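Local coordinates for protein endonuclease II (Enterobacteria phage t4, PDB 2WSH) that nicks and cleaves cytosine-containing host DNA in a sequence-specific, magnesium-dependent manner as a homotetrameric GIY-YIG endonuclease, freeing nucleotides for phage DNA synthesis, at residues N28-Q33 with A71-D76; Y44-A47 with V53-G56. The protein carries 1 engineered substitution. All coordinates share one frame; numbering follows the deposited sequence.

Interaction 1 of 2, residues N28-Q33 with A71-D76; sequences NGSIKQ and AINRKD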
ATOM      1  N   ASN A  28      -0.224  23.500  44.643  1.00 57.16           N
ATOM      2  CA  ASN A  28       1.046  24.219  44.685  1.00 54.60           C
ATOM      3  C   ASN A  28       1.674  24.406  43.304  1.00 51.77           C
ATOM      4  O   ASN A  28       2.817  24.846  43.186  1.00 52.32           O
ATOM      5  CB  ASN A  28       2.027  23.568  45.666  1.00 65.62           C
ATOM      6  CG  ASN A  28       1.996  22.056  45.609  1.00 65.75           C
ATOM      7  OD1 ASN A  28       1.925  21.464  44.533  1.00 65.26           O
ATOM      8  ND2 ASN A  28       2.054  21.419  46.775  1.00 49.72           N
ATOM      9  N   GLY A  29       0.915  24.070  42.264  1.00 44.66           N
ATOM     10  CA  GLY A  29       1.304  24.376  40.900  1.00 45.62           C
ATOM     11  C   GLY A  29       2.103  23.306  40.180  1.00 39.92           C
ATOM     12  O   GLY A  29       2.871  23.609  39.266  1.00 44.65           O
ATOM     13  N   SER A  30       1.926  22.053  40.579  1.00 35.41           N
ATOM     14  CA  SER A  30       2.609  20.950  39.916  1.00 42.95           C
ATOM     15  C   SER A  30       1.657  20.190  38.999  1.00 40.21           C
ATOM     16  O   SER A  30       0.524  19.896  39.381  1.00 37.16           O
ATOM     17  CB  SER A  30       3.207  19.993  40.947  1.00 38.15           C
ATOM     18  OG  SER A  30       3.821  18.886  40.311  1.00 46.02           O
ATOM     19  N   ILE A  31       2.116  19.880  37.791  1.00 35.20           N
ATOM     20  CA  ILE A  31       1.334  19.062  36.870  1.00 39.08           C
ATOM     21  C   ILE A  31       1.132  17.665  37.448  1.00 39.37           C
ATOM     22  O   ILE A  31       2.078  16.880  37.546  1.00 34.05           O
ATOM     23  CB  ILE A  31       2.011  18.945  35.487  1.00 29.71           C
ATOM     24  CG1 ILE A  31       2.057  20.307  34.795  1.00 21.81           C
ATOM     25  CG2 ILE A  31       1.275  17.941  34.616  1.00 30.44           C
ATOM     26  CD1 ILE A  31       2.849  20.313  33.504  1.00 30.36           C
ATOM     27  N   LYS A  32      -0.104  17.360  37.833  1.00 38.05           N
ATOM     28  CA  LYS A  32      -0.419  16.069  38.437  1.00 40.45           C
ATOM     29  C   LYS A  32       0.037  14.926  37.543  1.00 35.67           C
ATOM     30  O   LYS A  32       0.190  15.099  36.334  1.00 35.17           O
ATOM     31  CB  LYS A  32      -1.921  15.949  38.707  1.00 43.84           C
ATOM     32  CG  LYS A  32      -2.505  17.072  39.551  1.00 39.26           C
ATOM     33  CD  LYS A  32      -3.981  16.830  39.826  1.00 58.67           C
ATOM     34  CE  LYS A  32      -4.669  18.083  40.341  1.00 55.66           C
ATOM     35  NZ  LYS A  32      -6.145  17.893  40.431  1.00 55.45           N
ATOM     36  N   GLN A  33       0.260  13.760  38.143  1.00 40.37           N
ATOM     37  CA  GLN A  33       0.672  12.579  37.392  1.00 37.00           C
ATOM     38  C   GLN A  33      -0.420  12.117  36.438  1.00 42.25           C
ATOM     39  O   GLN A  33      -1.591  12.465  36.595  1.00 44.92           O
ATOM     40  CB  GLN A  33       1.052  11.438  38.338  1.00 43.47           C
ATOM     41  CG  GLN A  33       2.392  11.624  39.023  1.00 52.90           C
ATOM     42  CD  GLN A  33       2.616  10.623  40.138  1.00 58.75           C
ATOM     43  OE1 GLN A  33       2.709   9.419  39.899  1.00 58.66           O
ATOM     44  NE2 GLN A  33       2.709  11.119  41.367  1.00 45.65           N
ATOM     45  N   ALA A  71       9.646  18.147  32.035  1.00 27.93           N
ATOM     46  CA  ALA A  71      10.350  19.382  31.700  1.00 22.22           C
ATOM     47  C   ALA A  71       9.747  20.564  32.446  1.00 27.73           C
ATOM     48  O   ALA A  71      10.468  21.413  32.970  1.00 22.15           O
ATOM     49  CB  ALA A  71      10.320  19.630  30.196  1.00 22.09           C
ATOM     50  N   ILE A  72       8.421  20.606  32.502  1.00 20.66           N
ATOM     51  CA  ILE A  72       7.720  21.724  33.126  1.00 24.81           C
ATOM     52  C   ILE A  72       7.831  21.686  34.646  1.00 27.81           C
ATOM     53  O   ILE A  72       8.133  22.699  35.280  1.00 25.14           O
ATOM     54  CB  ILE A  72       6.231  21.758  32.704  1.00 26.42           C
ATOM     55  CG1 ILE A  72       6.121  22.006  31.195  1.00 21.67           C
ATOM     56  CG2 ILE A  72       5.470  22.819  33.496  1.00 28.72           C
ATOM     57  CD1 ILE A  72       4.735  21.779  30.628  1.00 28.17           C
ATOM     58  N   ASN A  73       7.585  20.518  35.230  1.00 27.31           N
ATOM     59  CA  ASN A  73       7.677  20.358  36.676  1.00 28.27           C
ATOM     60  C   ASN A  73       9.091  20.604  37.197  1.00 22.95           C
ATOM     61  O   ASN A  73       9.273  21.126  38.296  1.00 30.55           O
ATOM     62  CB  ASN A  73       7.191  18.970  37.102  1.00 29.24           C
ATOM     63  CG  ASN A  73       5.677  18.856  37.104  1.00 30.25           C
ATOM     64  OD1 ASN A  73       4.966  19.839  36.890  1.00 30.24           O
ATOM     65  ND2 ASN A  73       5.175  17.653  37.358  1.00 28.90           N
ATOM     66  N   ARG A  74      10.085  20.231  36.400  1.00 22.85           N
ATOM     67  CA  ARG A  74      11.480  20.418  36.785  1.00 29.85           C
ATOM     68  C   ARG A  74      11.985  21.812  36.426  1.00 32.56           C
ATOM     69  O   ARG A  74      13.112  22.174  36.764  1.00 26.82           O
ATOM     70  CB  ARG A  74      12.365  19.362  36.121  1.00 30.05           C
ATOM     71  CG  ARG A  74      12.102  17.950  36.607  1.00 33.13           C
ATOM     72  CD  ARG A  74      12.310  17.867  38.109  1.00 39.07           C
ATOM     73  NE  ARG A  74      11.999  16.543  38.640  1.00 56.64           N
ATOM     74  CZ  ARG A  74      12.313  16.142  39.868  1.00 55.87           C
ATOM     75  NH1 ARG A  74      12.950  16.966  40.692  1.00 57.33           N
ATOM     76  NH2 ARG A  74      11.991  14.922  40.271  1.00 42.80           N
ATOM     77  N   LYS A  75      11.152  22.588  35.742  1.00 27.88           N
ATOM     78  CA  LYS A  75      11.563  23.900  35.254  1.00 25.30           C
ATOM     79  C   LYS A  75      12.838  23.767  34.430  1.00 27.87           C
ATOM     80  O   LYS A  75      13.761  24.568  34.552  1.00 29.30           O
ATOM     81  CB  LYS A  75      11.770  24.872  36.417  1.00 27.24           C
ATOM     82  CG  LYS A  75      10.483  25.237  37.149  1.00 33.55           C
ATOM     83  CD  LYS A  75      10.764  25.983  38.445  1.00 46.45           C
ATOM     84  CE  LYS A  75       9.478  26.509  39.069  1.00 51.14           C
ATOM     85  NZ  LYS A  75       8.458  25.435  39.246  1.00 48.44           N
ATOM     86  N   ASP A  76      12.871  22.739  33.589  1.00 23.60           N
ATOM     87  CA  ASP A  76      14.025  22.437  32.754  1.00 20.69           C
ATOM     88  C   ASP A  76      13.956  23.185  31.421  1.00 21.81           C
ATOM     89  O   ASP A  76      13.056  22.953  30.614  1.00 28.81           O
ATOM     90  CB  ASP A  76      14.090  20.931  32.516  1.00 25.62           C
ATOM     91  CG  ASP A  76      15.304  20.511  31.723  1.00 28.88           C
ATOM     92  OD1 ASP A  76      16.219  21.339  31.523  1.00 27.20           O
ATOM     93  OD2 ASP A  76      15.339  19.338  31.299  1.00 25.77           O
TER
HETATM   94  O   HOH W   1       4.447  22.733  37.136  1.00 36.01           O

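Interaction 2 of 2, residues Y44-A47 with V53-G56; sequences YAIA and VYIG. With PO4 (phosphate ion), chain E.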
ATOM      1  N   TYR A  44      -0.415  13.338  17.185  1.00 20.99           N
ATOM      2  CA  TYR A  44      -1.062  13.917  18.348  1.00 18.05           C
ATOM      3  C   TYR A  44      -1.345  15.395  18.155  1.00 20.10           C
ATOM      4  O   TYR A  44      -0.690  16.068  17.365  1.00 21.41           O
ATOM      5  CB  TYR A  44      -0.290  13.631  19.641  1.00 23.48           C
ATOM      6  CG  TYR A  44       1.014  14.376  19.834  1.00 23.08           C
ATOM      7  CD1 TYR A  44       1.049  15.575  20.536  1.00 18.96           C
ATOM      8  CD2 TYR A  44       2.212  13.859  19.359  1.00 19.56           C
ATOM      9  CE1 TYR A  44       2.236  16.249  20.744  1.00 17.30           C
ATOM     10  CE2 TYR A  44       3.408  14.531  19.558  1.00 26.42           C
ATOM     11  CZ  TYR A  44       3.409  15.724  20.254  1.00 26.05           C
ATOM     12  OH  TYR A  44       4.584  16.399  20.464  1.00 21.08           O
ATOM     13  N   ALA A  45      -2.353  15.880  18.861  1.00 17.84           N
ATOM     14  CA  ALA A  45      -2.760  17.264  18.741  1.00 18.60           C
ATOM     15  C   ALA A  45      -2.805  17.878  20.126  1.00 21.05           C
ATOM     16  O   ALA A  45      -3.326  17.279  21.066  1.00 21.24           O
ATOM     17  CB  ALA A  45      -4.122  17.359  18.068  1.00 20.65           C
ATOM     18  N   ILE A  46      -2.232  19.065  20.256  1.00 18.71           N
ATOM     19  CA  ILE A  46      -2.341  19.810  21.493  1.00 17.39           C
ATOM     20  C   ILE A  46      -3.405  20.872  21.308  1.00 22.23           C
ATOM     21  O   ILE A  46      -3.390  21.601  20.313  1.00 21.59           O
ATOM     22  CB  ILE A  46      -1.006  20.473  21.874  1.00 20.91           C
ATOM     23  CG1 ILE A  46       0.101  19.423  21.940  1.00 17.27           C
ATOM     24  CG2 ILE A  46      -1.135  21.212  23.203  1.00 22.30           C
ATOM     25  CD1 ILE A  46       1.421  19.962  22.451  1.00 19.99           C
ATOM     26  N   ALA A  47      -4.334  20.943  22.258  1.00 21.85           N
ATOM     27  CA  ALA A  47      -5.425  21.911  22.204  1.00 25.38           C
ATOM     28  C   ALA A  47      -5.447  22.764  23.459  1.00 21.05           C
ATOM     29  O   ALA A  47      -5.330  22.252  24.571  1.00 22.95           O
ATOM     30  CB  ALA A  47      -6.764  21.201  22.030  1.00 23.01           C
ATOM     31  N   VAL A  53      -3.317  24.006  18.671  1.00 18.94           N
ATOM     32  CA  VAL A  53      -2.097  24.806  18.648  1.00 23.18           C
ATOM     33  C   VAL A  53      -0.902  24.060  18.063  1.00 21.59           C
ATOM     34  O   VAL A  53       0.078  24.678  17.655  1.00 19.46           O
ATOM     35  CB  VAL A  53      -1.732  25.357  20.041  1.00 25.51           C
ATOM     36  CG1 VAL A  53      -2.860  26.220  20.578  1.00 25.11           C
ATOM     37  CG2 VAL A  53      -1.402  24.219  21.009  1.00 16.97           C
ATOM     38  N   TYR A  54      -0.980  22.735  18.010  1.00 24.29           N
ATOM     39  CA  TYR A  54       0.179  21.955  17.588  1.00 20.57           C
ATOM     40  C   TYR A  54      -0.166  20.557  17.093  1.00 18.71           C
ATOM     41  O   TYR A  54      -0.987  19.860  17.685  1.00 20.28           O
ATOM     42  CB  TYR A  54       1.181  21.844  18.740  1.00 21.48           C
ATOM     43  CG  TYR A  54       2.465  21.128  18.378  1.00 21.41           C
ATOM     44  CD1 TYR A  54       3.438  21.755  17.608  1.00 24.80           C
ATOM     45  CD2 TYR A  54       2.709  19.829  18.815  1.00 24.83           C
ATOM     46  CE1 TYR A  54       4.617  21.109  17.280  1.00 24.50           C
ATOM     47  CE2 TYR A  54       3.886  19.173  18.493  1.00 24.39           C
ATOM     48  CZ  TYR A  54       4.835  19.819  17.723  1.00 30.54           C
ATOM     49  OH  TYR A  54       6.010  19.182  17.397  1.00 27.97           O
ATOM     50  N   ILE A  55       0.482  20.158  16.004  1.00 20.66           N
ATOM     51  CA  ILE A  55       0.392  18.794  15.500  1.00 21.82           C
ATOM     52  C   ILE A  55       1.763  18.143  15.611  1.00 21.44           C
ATOM     53  O   ILE A  55       2.741  18.643  15.055  1.00 22.08           O
ATOM     54  CB  ILE A  55      -0.039  18.759  14.022  1.00 20.93           C
ATOM     55  CG1 ILE A  55      -1.509  19.148  13.878  1.00 21.03           C
ATOM     56  CG2 ILE A  55       0.193  17.370  13.430  1.00 21.18           C
ATOM     57  CD1 ILE A  55      -2.465  18.086  14.368  1.00 24.73           C
ATOM     58  N   GLY A  56       1.838  17.041  16.349  1.00 23.27           N
ATOM     59  CA  GLY A  56       3.078  16.303  16.483  1.00 19.19           C
ATOM     60  C   GLY A  56       2.934  14.866  16.026  1.00 25.24           C
ATOM     61  O   GLY A  56       1.828  14.399  15.764  1.00 24.44           O
TER
HETATM   62  P   PO4 E1133       7.797  16.335  19.082  1.00 68.17           P
HETATM   63  O1  PO4 E1133       6.860  16.964  18.080  1.00 39.33           O
HETATM   64  O2  PO4 E1133       8.623  15.264  18.409  1.00 62.29           O
HETATM   65  O3  PO4 E1133       8.717  17.369  19.691  1.00 44.64           O
HETATM   66  O4  PO4 E1133       6.944  15.727  20.167  1.00 47.20           O

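Interaction 1 of 2, residues N28-Q33 with A71-D76
Asn73 presents the rim of its carboxamide to the backbone of Ile31 and engages both polar groups of that one residue. Its CG lies anti to the carbonyl carbon, beside the backbone N (chi1 -77°), which carries the amide out to the loop. Ile31 N donates to Asn73 OD1 across 3.0 Å; with an N-H...O angle of 150° this is the more bent of the two bonds, and the donor is tilted 18° from the Asn73 carbonyl plane. The return bond, from Asn73 ND2 to Ile31 O at 3.2 Å, is nearly straight; it lies in the carbonyl plane on a lone pair, and the acceptor sits in the plane of the amide. Together the two bonds fix the rotation of the carboxamide and support its modelled orientation. A water bridges Asn73 OD1 and Gly29 O, donating to both. Asn73 belongs to the final turn of helix 61-73, which a Schellman motif terminates: Asp76 N reaches back to Ala71 O at 2.8 Å, Lys75 N to Ile72 O at 3.1 Å. Through Asn73 the irregular segment 28-33 is attached to this helix end. Next to the polar grip, the Ile31 and Ile72 side chains meet at roughly a right angle, Ile31 CD1 resting 3.6 Å from Ile72 CG2. Helix 82-92 adjoins both isoleucines, with Leu91 against Ile31 and Ile87 against Ile72, while Ile31 O takes a further hydrogen bond from Arg69 NE.

Interaction 2 of 2, residues Y44-A47 with V53-G56
Tyr44 and Gly56 form a hydrogen-bonded pair in the antiparallel hairpin that carries the two halves of the GIY-YIG signature: Tyr44 supplies the tyrosine of the first half, here preceded by valine and isoleucine, and Tyr54, Ile55 and Gly56 spell the second. The short strand segments run at 167° to each other. Backbone bonds set the register: Tyr44 and Gly56 exchange two N-H...O bonds, the one from Gly56 N to Tyr44 O measuring 2.9 Å. Further along, Ile46 N donates to Tyr54 O and Val53 N to Ile46 O, the latter almost perfectly linear. Opposite Ile46 the second strand places two residues, Val53 and Tyr54, which makes a classic bulge.

Apolar contacts occupy both faces of the sheet. Ile46 CD1 approaches Tyr54 CD2 at 3.9 Å and Ile46 CG2 meets Val53 CG2 at 3.7 Å, whereas Ala45 CB and Ile55 CD1 meet on the reverse side.

Among the aromatic contacts, the rings of Tyr44 and Tyr54 are oblique, their planes 54° apart; the hydroxyl end of Tyr44 lies at the edge of the Tyr54 ring, near its plane, Tyr44 CZ approaching Tyr54 CE2 at 3.9 Å. With CG held between its backbone N and carbonyl carbon (chi1 72°), the Tyr44 ring lies over Gly56, whose CA makes a CH-pi contact 3.9 Å from the Tyr44 ring centroid.

Polar contacts meet at a phosphate, probably from the crystallisation liquor, that Arg64 and Lys83 also bind, consistent with a site for a DNA phosphate. Both hydroxyls donate to it, Tyr44 OH to O4 and Tyr54 OH to O1, at modelled lengths of 2.5 Å, unusually short and to be read with caution.

Overall arrangement
The two contacts lie about 20 Å apart between centres and about 9 Å between nearest atoms, without touching. Along the chain, segment 28-33 comes first, then both strands of interaction 2, then segment 71-76, so interaction 1 brackets the hairpin in sequence. Strand 51-58 leads directly into helix 61-73, whose far end carries interaction 1. The hairpin is near the chain centre, in an antiparallel sheet where strand 42-48 also pairs with strand 97-111; interaction 1 is about 18 Å from that centre. Helix 61-73 therefore relates both: Arg64 and Tyr68 face the tyrosine and phosphate site, while its final turn anchors the loop preceding strand 42-48.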